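Local coordinates for hypothetical protein PH0156 (Pyrococcus horikoshii, PDB 2P62), which is of unknown function but belongs to a family of the Toprim-like clan, a grouping that also holds nucleic-acid-processing enzymes such as topoisomerases and primases, at residues 219-222 and 223-226. Residues are numbered along the deposited sequence; the frame is centred on the assembly and turned at random.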
ATOM      1  N   ASN A 219      -2.655 -11.764  23.253  1.00 45.32           N
ATOM      2  CA  ASN A 219      -3.289 -11.058  24.360  1.00 43.87           C
ATOM      3  C   ASN A 219      -4.634 -10.495  23.939  1.00 43.58           C
ATOM      4  O   ASN A 219      -4.801  -9.288  23.786  1.00 43.83           O
ATOM      5  CB  ASN A 219      -2.377  -9.934  24.854  1.00 44.77           C
ATOM      6  CG  ASN A 219      -2.864  -9.305  26.154  1.00 47.39           C
ATOM      7  OD1 ASN A 219      -2.143  -8.526  26.784  1.00 47.76           O
ATOM      8  ND2 ASN A 219      -4.092  -9.631  26.554  1.00 48.37           N
ATOM      9  N   ARG A 220      -5.595 -11.394  23.768  1.00 43.84           N
ATOM     10  CA  ARG A 220      -6.943 -11.042  23.355  1.00 42.91           C
ATOM     11  C   ARG A 220      -7.598  -9.995  24.253  1.00 43.10           C
ATOM     12  O   ARG A 220      -8.244  -9.066  23.765  1.00 43.33           O
ATOM     13  CB  ARG A 220      -7.805 -12.308  23.317  1.00 43.65           C
ATOM     14  CG  ARG A 220      -9.153 -12.154  22.609  1.00 44.98           C
ATOM     15  CD  ARG A 220      -9.713 -13.522  22.236  1.00 44.56           C
ATOM     16  NE  ARG A 220     -10.943 -13.464  21.447  1.00 44.56           N
ATOM     17  CZ  ARG A 220     -12.151 -13.224  21.948  1.00 45.84           C
ATOM     18  NH1 ARG A 220     -12.302 -13.012  23.249  1.00 47.06           N
ATOM     19  NH2 ARG A 220     -13.212 -13.214  21.145  1.00 44.63           N
ATOM     20  N   GLU A 221      -7.424 -10.140  25.562  1.00 42.40           N
ATOM     21  CA  GLU A 221      -8.032  -9.210  26.510  1.00 42.63           C
ATOM     22  C   GLU A 221      -7.554  -7.782  26.359  1.00 41.04           C
ATOM     23  O   GLU A 221      -8.303  -6.832  26.611  1.00 39.99           O
ATOM     24  CB  GLU A 221      -7.802  -9.691  27.942  1.00 46.32           C
ATOM     25  CG  GLU A 221      -8.518 -11.002  28.226  1.00 51.92           C
ATOM     26  CD  GLU A 221      -9.953 -10.974  27.719  1.00 55.71           C
ATOM     27  OE1 GLU A 221     -10.708 -10.055  28.122  1.00 57.19           O
ATOM     28  OE2 GLU A 221     -10.321 -11.861  26.913  1.00 57.85           O
ATOM     29  N   LEU A 222      -6.302  -7.626  25.955  1.00 39.87           N
ATOM     30  CA  LEU A 222      -5.753  -6.298  25.765  1.00 39.12           C
ATOM     31  C   LEU A 222      -6.526  -5.584  24.641  1.00 37.64           C
ATOM     32  O   LEU A 222      -6.923  -4.434  24.801  1.00 35.46           O
ATOM     33  CB  LEU A 222      -4.267  -6.394  25.419  1.00 39.39           C
ATOM     34  CG  LEU A 222      -3.584  -5.039  25.245  1.00 41.36           C
ATOM     35  CD1 LEU A 222      -3.550  -4.302  26.585  1.00 41.08           C
ATOM     36  CD2 LEU A 222      -2.179  -5.249  24.711  1.00 44.96           C
ATOM     37  N   LEU A 223      -6.747  -6.274  23.517  1.00 37.03           N
ATOM     38  CA  LEU A 223      -7.472  -5.699  22.379  1.00 38.04           C
ATOM     39  C   LEU A 223      -8.914  -5.358  22.749  1.00 37.28           C
ATOM     40  O   LEU A 223      -9.429  -4.292  22.395  1.00 37.50           O
ATOM     41  CB  LEU A 223      -7.493  -6.666  21.187  1.00 38.17           C
ATOM     42  CG  LEU A 223      -8.271  -6.169  19.952  1.00 37.76           C
ATOM     43  CD1 LEU A 223      -7.442  -5.110  19.240  1.00 34.45           C
ATOM     44  CD2 LEU A 223      -8.586  -7.325  19.004  1.00 36.13           C
ATOM     45  N   ILE A 224      -9.566  -6.273  23.454  1.00 36.97           N
ATOM     46  CA  ILE A 224     -10.941  -6.065  23.874  1.00 37.08           C
ATOM     47  C   ILE A 224     -11.014  -4.845  24.784  1.00 37.21           C
ATOM     48  O   ILE A 224     -11.907  -4.015  24.641  1.00 38.13           O
ATOM     49  CB  ILE A 224     -11.487  -7.321  24.596  1.00 37.30           C
ATOM     50  CG1 ILE A 224     -11.734  -8.430  23.564  1.00 37.05           C
ATOM     51  CG2 ILE A 224     -12.758  -6.987  25.346  1.00 34.93           C
ATOM     52  CD1 ILE A 224     -12.147  -9.761  24.160  1.00 41.83           C
ATOM     53  N   ARG A 225     -10.059  -4.733  25.703  1.00 37.84           N
ATOM     54  CA  ARG A 225     -10.008  -3.603  26.630  1.00 37.79           C
ATOM     55  C   ARG A 225      -9.797  -2.314  25.837  1.00 37.21           C
ATOM     56  O   ARG A 225     -10.423  -1.283  26.106  1.00 36.37           O
ATOM     57  CB  ARG A 225      -8.854  -3.789  27.615  1.00 40.75           C
ATOM     58  CG  ARG A 225      -8.608  -2.594  28.511  1.00 43.63           C
ATOM     59  CD  ARG A 225      -7.261  -2.689  29.218  1.00 46.10           C
ATOM     60  NE  ARG A 225      -6.904  -1.380  29.755  1.00 51.05           N
ATOM     61  CZ  ARG A 225      -5.692  -1.029  30.166  1.00 52.10           C
ATOM     62  NH1 ARG A 225      -4.685  -1.897  30.110  1.00 52.93           N
ATOM     63  NH2 ARG A 225      -5.488   0.206  30.617  1.00 51.92           N
ATOM     64  N   PHE A 226      -8.899  -2.383  24.862  1.00 34.70           N
ATOM     65  CA  PHE A 226      -8.618  -1.241  24.016  1.00 33.47           C
ATOM     66  C   PHE A 226      -9.902  -0.811  23.308  1.00 33.60           C
ATOM     67  O   PHE A 226     -10.291   0.356  23.375  1.00 33.33           O
ATOM     68  CB  PHE A 226      -7.516  -1.600  23.006  1.00 30.86           C
ATOM     69  CG  PHE A 226      -7.568  -0.804  21.729  1.00 30.10           C
ATOM     70  CD1 PHE A 226      -8.042  -1.389  20.553  1.00 30.51           C
ATOM     71  CD2 PHE A 226      -7.177   0.532  21.704  1.00 28.49           C
ATOM     72  CE1 PHE A 226      -8.126  -0.655  19.374  1.00 30.03           C
ATOM     73  CE2 PHE A 226      -7.256   1.278  20.531  1.00 28.45           C
ATOM     74  CZ  PHE A 226      -7.732   0.688  19.363  1.00 29.32           C
TER
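I224 reaches back over the first turn of its helix to meet R220 and E221, four and three residues earlier. Its CB rests 3.8 Å from the carbonyl O of R220, the same distance at which E221 O approaches it, and CG1 lies closer to the former, 3.6 Å from R220 O. Because CG1 is set beside the backbone N (chi1 -73°) and the chain then runs on extended, CD1 is carried toward the helix start. There the methyl meets NH1 of R220 at 3.4 Å, obliquely to the guanidinium plane, while OE2 of E221 lies 3.9 Å from the same CD1. Isoleucine suits this half-covered place: its ethyl branch offers a methyl to both long side chains, which cover it with their ends while keeping their charged groups at the exposed surface. E221 bends at chi2 (-46°) and runs alongside I224 in the same direction, whereas R220, extended from CG to NE, passes across it.

Beneath these side chains is the opening of helix 220-229, with N219 at its N-cap position, directly after helix 204-218. The i to i+4 pattern of an alpha helix is already established: I224 N donates to R220 O at an N-H...O angle of 167°, R225 N to E221 O over 2.9 Å, and F226 N to L222 O over 2.8 Å.

L222 and the buried L223 and F226 turn toward the neighbouring helices, where aliphatic and aromatic side chains suit the apolar surroundings. L223 lies on I212, M215 and I216 of helix 204-218, L222 packs on M215 and on L162, and the ring of F226 is set against Y158, L159 and L162 of helix 152-162. On the exposed side, R225 stretches away from the first turn, and its NE forms a salt bridge with OE2 of E229, one turn further along the same helix.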